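Side-chain contacts in thiosulfate sulfurtransferase TUM1 (Saccharomyces cerevisiae, PDB 3UTN), which accepts persulfide sulfur from the desulfurase NFS1 and passes it to UBA4 for the 2-thiolation of wobble uridines in tRNAs: residues 146-151 with 156-161; 33-38 with 45-50. All blocks are in the same frame, centred on the assembly; numbering follows the deposited sequence.

Contact 1: 146-151 with 156-161; sequences NNFNQY and YPLDSS
The phenol ring of Y151 carries most of this contact, packed against residues 156-158 shortly after helix 148-153 ends, and met on one face by Y156 CB and at its edge by P157 O. The CB lies over the ring centre, though modelled too close to be taken literally. Y151 OH points at P157 O; the modelled 2.4 Å is very short, so the exact geometry of this bond is doubtful. The backbone also links the segments: Y156 N gives its hydrogen to Y151 O at 2.8 Å, with an angle of 157° at the hydrogen. With CG anti to the backbone N (chi1 -170°), the Y151 ring reaches the returning chain, and its hydroxyl OH ends 3.4 Å from P157 CD. Farther along, one methyl of L158 serves two rings: CD2 is 3.4 Å from F148 CE1 and 3.7 Å from Y151 CE2, at the edge of each.

The Y156 ring, its plane 36° from that of Y151, turns away to pack on P32, K33 and V36 of helix 32-41. The looser side is exposed P157 and the chain beyond L158, which parts from the helix; there D159 forms an Asx turn and a salt bridge with R72. N147, the N-cap of helix 148-153, accepts from Q150 N through OD1 at 2.9 Å. This N-capped short helix after strand 141-145 of the parallel sheet belongs to the alpha/beta rhodanese fold of the first domain.

Contact 2: 33-38 with 45-50; sequences KAFVKL and HRIVPV
F35 and I47 lie alongside each other with their side chains running opposite ways, the aromatic one reaching out from helix 32-41 and the branched one coming from strand 47-51 to meet it. F35 has its CG anti to the backbone N (chi1 169°), which carries the ring from the helix flank into the space between helix and sheet. Its far end does the touching: CE1 lies 3.7 Å from the I47 methyl CG2, an oblique approach to the ring.

P49, two residues further along the strand, meets the same end of the ring from another direction. Its side chain runs roughly perpendicular to that of F35, and P49 CG comes to 3.8 Å from F35 CZ. The phenylalanine thus bridges two positions of one strand, while V48 between them points away and packs against L116.

I47 also splits its two branches between two residues of the helix. CG2 serves F35, whereas CG1, turned anti to the carbonyl carbon, sends CD1 obliquely against L38. There CD1 is 3.5 Å from L38 CG and 3.4 Å from L38 O, so it packs against side chain and backbone together. L38 and F35, three residues apart, lie on the same flank of the helix, and the CB of I47 points toward that helix.

No hydrogen bond joins the two segments; the side chains that meet are all apolar. The interface is widened by V117, L145 and I30, which also touch F35, and by Y143 beside L38. The axes of 33-38 and 47-50 approach to 10.6 Å, with N-to-C directions at 148°, roughly antiparallel: the helix-on-sheet layering of the alpha/beta rhodanese fold, here in the first of two such domains.

Both contacts belong to the first rhodanese domain, their centres about 11 Å apart and on the same side of the chain's centre. They follow in series: contact 2 closes before contact 1 opens. Contact 2 joins helix 32-41 to strand 47-51 of the five-stranded parallel sheet; contact 1 follows strand 141-145, two places across that sheet. They also touch directly, Y151 CE1 lying 3.4 Å from F35 CD2, while V36 meets both Y156 and P157. Early and late parts of the domain thus share one apolar layer around helix 32-41. The persulfide-forming C282 lies in the other, C-terminal rhodanese domain, so these contacts build the domain that lacks the catalytic cysteine.

Contact 1: 146-151 with 156-161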
ATOM      1  N   ASN A 146      -3.721 -11.838  -1.697  1.00 19.33           N
ATOM      2  CA  ASN A 146      -2.592 -12.133  -0.876  1.00 19.27           C
ATOM      3  C   ASN A 146      -1.981 -13.498  -1.175  1.00 19.48           C
ATOM      4  O   ASN A 146      -2.323 -14.482  -0.549  1.00 20.28           O
ATOM      5  CB  ASN A 146      -2.959 -12.027   0.594  1.00 19.87           C
ATOM      6  CG  ASN A 146      -1.757 -12.152   1.473  1.00 19.95           C
ATOM      7  OD1 ASN A 146      -0.666 -11.714   1.103  1.00 19.80           O
ATOM      8  ND2 ASN A 146      -1.930 -12.775   2.634  1.00 20.51           N
ATOM      9  N   ASN A 147      -1.094 -13.560  -2.150  1.00 19.27           N
ATOM     10  CA  ASN A 147      -0.817 -12.464  -3.052  1.00 19.53           C
ATOM     11  C   ASN A 147      -0.631 -13.103  -4.403  1.00 19.53           C
ATOM     12  O   ASN A 147      -0.786 -14.316  -4.544  1.00 18.91           O
ATOM     13  CB  ASN A 147       0.430 -11.686  -2.633  1.00 19.86           C
ATOM     14  CG  ASN A 147       1.660 -12.564  -2.500  1.00 20.22           C
ATOM     15  OD1 ASN A 147       1.674 -13.715  -2.930  1.00 21.02           O
ATOM     16  ND2 ASN A 147       2.702 -12.018  -1.904  1.00 20.31           N
ATOM     17  N   PHE A 148      -0.290 -12.295  -5.390  1.00 19.38           N
ATOM     18  CA  PHE A 148      -0.130 -12.796  -6.722  1.00 19.52           C
ATOM     19  C   PHE A 148       1.017 -13.784  -6.824  1.00 19.51           C
ATOM     20  O   PHE A 148       0.959 -14.697  -7.635  1.00 19.51           O
ATOM     21  CB  PHE A 148       0.070 -11.656  -7.690  1.00 19.35           C
ATOM     22  CG  PHE A 148      -0.091 -12.048  -9.116  1.00 19.33           C
ATOM     23  CD1 PHE A 148      -1.144 -12.870  -9.515  1.00 19.00           C
ATOM     24  CD2 PHE A 148       0.787 -11.568 -10.074  1.00 19.23           C
ATOM     25  CE1 PHE A 148      -1.294 -13.217 -10.843  1.00 19.40           C
ATOM     26  CE2 PHE A 148       0.633 -11.907 -11.403  1.00 19.07           C
ATOM     27  CZ  PHE A 148      -0.409 -12.729 -11.788  1.00 18.91           C
ATOM     28  N   ASN A 149       2.046 -13.601  -6.001  1.00 20.96           N
ATOM     29  CA  ASN A 149       3.154 -14.547  -5.947  1.00 22.25           C
ATOM     30  C   ASN A 149       2.640 -15.940  -5.673  1.00 22.06           C
ATOM     31  O   ASN A 149       2.954 -16.880  -6.396  1.00 21.74           O
ATOM     32  CB  ASN A 149       4.156 -14.168  -4.862  1.00 23.67           C
ATOM     33  CG  ASN A 149       5.011 -12.980  -5.247  1.00 24.60           C
ATOM     34  OD1 ASN A 149       4.994 -12.531  -6.391  1.00 26.28           O
ATOM     35  ND2 ASN A 149       5.773 -12.474  -4.293  1.00 25.53           N
ATOM     36  N   GLN A 150       1.830 -16.057  -4.630  1.00 22.36           N
ATOM     37  CA  GLN A 150       1.313 -17.347  -4.219  1.00 22.90           C
ATOM     38  C   GLN A 150       0.310 -17.817  -5.230  1.00 21.89           C
ATOM     39  O   GLN A 150       0.275 -18.986  -5.586  1.00 20.78           O
ATOM     40  CB  GLN A 150       0.687 -17.250  -2.839  1.00 24.65           C
ATOM     41  CG  GLN A 150       1.732 -17.116  -1.756  1.00 27.32           C
ATOM     42  CD  GLN A 150       2.664 -18.307  -1.716  1.00 29.56           C
ATOM     43  OE1 GLN A 150       2.524 -19.174  -0.862  1.00 32.61           O
ATOM     44  NE2 GLN A 150       3.617 -18.359  -2.648  1.00 30.44           N
ATOM     45  N   TYR A 151      -0.486 -16.870  -5.707  1.00 20.85           N
ATOM     46  CA  TYR A 151      -1.428 -17.109  -6.764  1.00 20.55           C
ATOM     47  C   TYR A 151      -0.742 -17.792  -7.936  1.00 20.86           C
ATOM     48  O   TYR A 151      -1.228 -18.802  -8.449  1.00 19.93           O
ATOM     49  CB  TYR A 151      -2.010 -15.774  -7.200  1.00 20.05           C
ATOM     50  CG  TYR A 151      -3.163 -15.900  -8.132  1.00 19.80           C
ATOM     51  CD1 TYR A 151      -4.465 -15.884  -7.653  1.00 19.62           C
ATOM     52  CD2 TYR A 151      -2.956 -16.030  -9.497  1.00 19.53           C
ATOM     53  CE1 TYR A 151      -5.537 -15.993  -8.516  1.00 20.02           C
ATOM     54  CE2 TYR A 151      -4.016 -16.153 -10.366  1.00 19.87           C
ATOM     55  CZ  TYR A 151      -5.304 -16.132  -9.868  1.00 19.53           C
ATOM     56  OH  TYR A 151      -6.354 -16.243 -10.725  1.00 20.31           O
ATOM     57  N   TYR A 156      -2.838 -20.623  -9.742  1.00 22.95           N
ATOM     58  CA  TYR A 156      -4.191 -20.138  -9.822  1.00 23.29           C
ATOM     59  C   TYR A 156      -4.415 -19.557 -11.204  1.00 23.36           C
ATOM     60  O   TYR A 156      -3.442 -19.253 -11.895  1.00 23.14           O
ATOM     61  CB  TYR A 156      -4.442 -19.142  -8.713  1.00 22.59           C
ATOM     62  CG  TYR A 156      -4.703 -19.847  -7.431  1.00 23.01           C
ATOM     63  CD1 TYR A 156      -6.005 -20.086  -7.015  1.00 22.82           C
ATOM     64  CD2 TYR A 156      -3.655 -20.332  -6.656  1.00 22.95           C
ATOM     65  CE1 TYR A 156      -6.260 -20.760  -5.845  1.00 23.56           C
ATOM     66  CE2 TYR A 156      -3.903 -21.006  -5.478  1.00 23.44           C
ATOM     67  CZ  TYR A 156      -5.210 -21.215  -5.084  1.00 23.50           C
ATOM     68  OH  TYR A 156      -5.473 -21.883  -3.928  1.00 25.61           O
ATOM     69  N   PRO A 157      -5.690 -19.447 -11.632  1.00 24.00           N
ATOM     70  CA  PRO A 157      -5.975 -19.129 -13.021  1.00 24.26           C
ATOM     71  C   PRO A 157      -5.261 -17.883 -13.456  1.00 24.51           C
ATOM     72  O   PRO A 157      -5.396 -16.825 -12.843  1.00 24.37           O
ATOM     73  CB  PRO A 157      -7.483 -18.900 -13.029  1.00 24.34           C
ATOM     74  CG  PRO A 157      -7.971 -19.748 -11.920  1.00 24.50           C
ATOM     75  CD  PRO A 157      -6.929 -19.619 -10.858  1.00 23.74           C
ATOM     76  N   LEU A 158      -4.484 -18.029 -14.509  1.00 24.60           N
ATOM     77  CA  LEU A 158      -3.797 -16.914 -15.078  1.00 24.92           C
ATOM     78  C   LEU A 158      -4.317 -16.700 -16.461  1.00 25.15           C
ATOM     79  O   LEU A 158      -4.560 -17.646 -17.211  1.00 25.69           O
ATOM     80  CB  LEU A 158      -2.295 -17.159 -15.116  1.00 24.36           C
ATOM     81  CG  LEU A 158      -1.628 -17.065 -13.751  1.00 24.54           C
ATOM     82  CD1 LEU A 158      -0.170 -17.463 -13.873  1.00 24.51           C
ATOM     83  CD2 LEU A 158      -1.771 -15.656 -13.201  1.00 24.31           C
ATOM     84  N   ASP A 159      -4.530 -15.437 -16.768  1.00 25.38           N
ATOM     85  CA  ASP A 159      -4.676 -15.015 -18.122  1.00 25.48           C
ATOM     86  C   ASP A 159      -3.245 -14.739 -18.561  1.00 25.61           C
ATOM     87  O   ASP A 159      -2.653 -13.718 -18.196  1.00 25.66           O
ATOM     88  CB  ASP A 159      -5.535 -13.760 -18.186  1.00 25.78           C
ATOM     89  CG  ASP A 159      -5.515 -13.120 -19.539  1.00 26.14           C
ATOM     90  OD1 ASP A 159      -5.064 -13.788 -20.484  1.00 25.63           O
ATOM     91  OD2 ASP A 159      -5.939 -11.950 -19.658  1.00 27.37           O
ATOM     92  N   SER A 160      -2.681 -15.678 -19.312  1.00 25.98           N
ATOM     93  CA  SER A 160      -1.314 -15.547 -19.795  1.00 26.29           C
ATOM     94  C   SER A 160      -1.315 -14.886 -21.161  1.00 25.81           C
ATOM     95  O   SER A 160      -0.283 -14.797 -21.813  1.00 26.01           O
ATOM     96  CB  SER A 160      -0.634 -16.908 -19.865  1.00 27.45           C
ATOM     97  OG  SER A 160      -0.524 -17.470 -18.571  1.00 30.16           O
ATOM     98  N   SER A 161      -2.482 -14.427 -21.590  1.00 25.37           N
ATOM     99  CA  SER A 161      -2.587 -13.771 -22.874  1.00 25.01           C
ATOM    100  C   SER A 161      -1.882 -12.436 -22.782  1.00 24.79           C
ATOM    101  O   SER A 161      -1.910 -11.760 -21.748  1.00 23.77           O
ATOM    102  CB  SER A 161      -4.044 -13.552 -23.269  1.00 26.00           C
ATOM    103  OG  SER A 161      -4.585 -12.472 -22.534  1.00 26.04           O
TER

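Contact 2: 33-38 with 45-50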
ATOM      1  N   LYS A  33      -7.048 -18.865  -3.098  1.00 22.20           N
ATOM      2  CA  LYS A  33      -8.165 -19.805  -3.027  1.00 23.60           C
ATOM      3  C   LYS A  33      -9.477 -19.093  -2.774  1.00 22.60           C
ATOM      4  O   LYS A  33     -10.466 -19.376  -3.440  1.00 23.63           O
ATOM      5  CB  LYS A  33      -7.939 -20.927  -2.008  1.00 25.26           C
ATOM      6  CG  LYS A  33      -7.984 -20.528  -0.543  1.00 27.51           C
ATOM      7  CD  LYS A  33      -7.758 -21.741   0.356  1.00 29.76           C
ATOM      8  CE  LYS A  33      -6.733 -22.691  -0.245  1.00 31.22           C
ATOM      9  NZ  LYS A  33      -6.171 -23.658   0.740  1.00 34.22           N
ATOM     10  N   ALA A  34      -9.474 -18.157  -1.831  1.00 22.51           N
ATOM     11  CA  ALA A  34     -10.666 -17.385  -1.533  1.00 21.79           C
ATOM     12  C   ALA A  34     -11.024 -16.571  -2.757  1.00 20.73           C
ATOM     13  O   ALA A  34     -12.190 -16.403  -3.077  1.00 20.52           O
ATOM     14  CB  ALA A  34     -10.439 -16.487  -0.338  1.00 22.36           C
ATOM     15  N   PHE A  35     -10.006 -16.090  -3.458  1.00 20.46           N
ATOM     16  CA  PHE A  35     -10.245 -15.340  -4.669  1.00 20.23           C
ATOM     17  C   PHE A  35     -10.947 -16.165  -5.736  1.00 20.12           C
ATOM     18  O   PHE A  35     -11.934 -15.720  -6.295  1.00 21.14           O
ATOM     19  CB  PHE A  35      -8.961 -14.744  -5.226  1.00 19.98           C
ATOM     20  CG  PHE A  35      -9.120 -14.196  -6.604  1.00 20.34           C
ATOM     21  CD1 PHE A  35      -9.777 -12.989  -6.812  1.00 20.38           C
ATOM     22  CD2 PHE A  35      -8.666 -14.911  -7.699  1.00 20.29           C
ATOM     23  CE1 PHE A  35      -9.934 -12.485  -8.089  1.00 20.22           C
ATOM     24  CE2 PHE A  35      -8.823 -14.412  -8.977  1.00 20.69           C
ATOM     25  CZ  PHE A  35      -9.458 -13.195  -9.170  1.00 20.35           C
ATOM     26  N   VAL A  36     -10.442 -17.355  -6.038  1.00 19.97           N
ATOM     27  CA  VAL A  36     -11.090 -18.147  -7.080  1.00 20.44           C
ATOM     28  C   VAL A  36     -12.467 -18.576  -6.607  1.00 20.79           C
ATOM     29  O   VAL A  36     -13.411 -18.622  -7.395  1.00 21.35           O
ATOM     30  CB  VAL A  36     -10.253 -19.347  -7.564  1.00 20.49           C
ATOM     31  CG1 VAL A  36      -8.988 -18.850  -8.241  1.00 20.19           C
ATOM     32  CG2 VAL A  36      -9.928 -20.300  -6.429  1.00 19.69           C
ATOM     33  N   LYS A  37     -12.579 -18.845  -5.308  1.00 21.48           N
ATOM     34  CA  LYS A  37     -13.870 -19.145  -4.714  1.00 22.45           C
ATOM     35  C   LYS A  37     -14.784 -17.954  -4.952  1.00 22.00           C
ATOM     36  O   LYS A  37     -15.900 -18.103  -5.431  1.00 22.14           O
ATOM     37  CB  LYS A  37     -13.740 -19.429  -3.223  1.00 23.12           C
ATOM     38  CG  LYS A  37     -15.050 -19.862  -2.596  1.00 24.56           C
ATOM     39  CD  LYS A  37     -14.954 -19.982  -1.091  1.00 25.97           C
ATOM     40  CE  LYS A  37     -16.308 -20.392  -0.546  1.00 27.51           C
ATOM     41  NZ  LYS A  37     -16.193 -20.872   0.851  1.00 28.85           N
ATOM     42  N   LEU A  38     -14.280 -16.770  -4.634  1.00 22.58           N
ATOM     43  CA  LEU A  38     -15.027 -15.541  -4.848  1.00 22.88           C
ATOM     44  C   LEU A  38     -15.435 -15.434  -6.308  1.00 22.79           C
ATOM     45  O   LEU A  38     -16.611 -15.256  -6.613  1.00 23.75           O
ATOM     46  CB  LEU A  38     -14.201 -14.331  -4.426  1.00 23.31           C
ATOM     47  CG  LEU A  38     -14.793 -12.944  -4.664  1.00 23.50           C
ATOM     48  CD1 LEU A  38     -15.959 -12.672  -3.730  1.00 24.18           C
ATOM     49  CD2 LEU A  38     -13.695 -11.914  -4.479  1.00 23.49           C
ATOM     50  N   HIS A  45     -21.562  -9.374  -8.587  1.00 31.84           N
ATOM     51  CA  HIS A  45     -20.545  -8.357  -8.813  1.00 30.83           C
ATOM     52  C   HIS A  45     -19.505  -8.783  -9.785  1.00 29.42           C
ATOM     53  O   HIS A  45     -19.002  -9.897  -9.726  1.00 29.49           O
ATOM     54  CB  HIS A  45     -19.866  -7.980  -7.505  1.00 31.03           C
ATOM     55  CG  HIS A  45     -20.825  -7.672  -6.384  1.00 31.75           C
ATOM     56  ND1 HIS A  45     -21.677  -6.639  -6.430  1.00 31.81           N
ATOM     57  CD2 HIS A  45     -21.024  -8.294  -5.153  1.00 32.38           C
ATOM     58  CE1 HIS A  45     -22.396  -6.599  -5.298  1.00 32.67           C
ATOM     59  NE2 HIS A  45     -21.991  -7.613  -4.513  1.00 33.58           N
ATOM     60  N   ARG A  46     -19.150  -7.890 -10.691  1.00 27.89           N
ATOM     61  CA  ARG A  46     -18.013  -8.140 -11.539  1.00 27.58           C
ATOM     62  C   ARG A  46     -16.780  -8.205 -10.650  1.00 26.23           C
ATOM     63  O   ARG A  46     -16.639  -7.424  -9.711  1.00 26.07           O
ATOM     64  CB  ARG A  46     -17.877  -7.029 -12.558  1.00 28.16           C
ATOM     65  CG  ARG A  46     -17.111  -7.426 -13.797  1.00 29.19           C
ATOM     66  CD  ARG A  46     -17.276  -6.356 -14.848  1.00 29.49           C
ATOM     67  NE  ARG A  46     -16.708  -5.091 -14.396  1.00 30.14           N
ATOM     68  CZ  ARG A  46     -16.497  -4.038 -15.177  1.00 30.79           C
ATOM     69  NH1 ARG A  46     -16.811  -4.082 -16.466  1.00 30.86           N
ATOM     70  NH2 ARG A  46     -15.971  -2.938 -14.663  1.00 31.18           N
ATOM     71  N   ILE A  47     -15.909  -9.167 -10.914  1.00 24.66           N
ATOM     72  CA  ILE A  47     -14.672  -9.241 -10.166  1.00 23.35           C
ATOM     73  C   ILE A  47     -13.553  -8.816 -11.077  1.00 22.25           C
ATOM     74  O   ILE A  47     -13.269  -9.445 -12.098  1.00 22.42           O
ATOM     75  CB  ILE A  47     -14.410 -10.620  -9.563  1.00 23.69           C
ATOM     76  CG1 ILE A  47     -15.479 -10.917  -8.515  1.00 24.02           C
ATOM     77  CG2 ILE A  47     -13.023 -10.658  -8.934  1.00 22.75           C
ATOM     78  CD1 ILE A  47     -15.490 -12.351  -8.067  1.00 25.16           C
ATOM     79  N   VAL A  48     -12.947  -7.708 -10.706  1.00 20.89           N
ATOM     80  CA  VAL A  48     -11.934  -7.117 -11.526  1.00 20.30           C
ATOM     81  C   VAL A  48     -10.669  -7.202 -10.721  1.00 19.63           C
ATOM     82  O   VAL A  48     -10.489  -6.455  -9.763  1.00 20.06           O
ATOM     83  CB  VAL A  48     -12.266  -5.661 -11.881  1.00 20.32           C
ATOM     84  CG1 VAL A  48     -11.139  -5.059 -12.704  1.00 20.28           C
ATOM     85  CG2 VAL A  48     -13.580  -5.596 -12.634  1.00 21.15           C
ATOM     86  N   PRO A  49      -9.814  -8.168 -11.072  1.00 19.62           N
ATOM     87  CA  PRO A  49      -8.512  -8.191 -10.465  1.00 19.41           C
ATOM     88  C   PRO A  49      -7.817  -6.941 -10.923  1.00 19.07           C
ATOM     89  O   PRO A  49      -8.056  -6.454 -12.023  1.00 18.43           O
ATOM     90  CB  PRO A  49      -7.859  -9.425 -11.073  1.00 19.23           C
ATOM     91  CG  PRO A  49      -8.996 -10.271 -11.512  1.00 19.04           C
ATOM     92  CD  PRO A  49      -9.992  -9.279 -12.016  1.00 18.96           C
ATOM     93  N   VAL A  50      -7.004  -6.392 -10.049  1.00 18.96           N
ATOM     94  CA  VAL A  50      -6.377  -5.141 -10.333  1.00 19.05           C
ATOM     95  C   VAL A  50      -4.917  -5.400 -10.121  1.00 18.75           C
ATOM     96  O   VAL A  50      -4.468  -5.599  -9.007  1.00 18.93           O
ATOM     97  CB  VAL A  50      -6.877  -4.042  -9.392  1.00 19.23           C
ATOM     98  CG1 VAL A  50      -6.173  -2.733  -9.697  1.00 19.44           C
ATOM     99  CG2 VAL A  50      -8.379  -3.878  -9.536  1.00 19.60           C
TER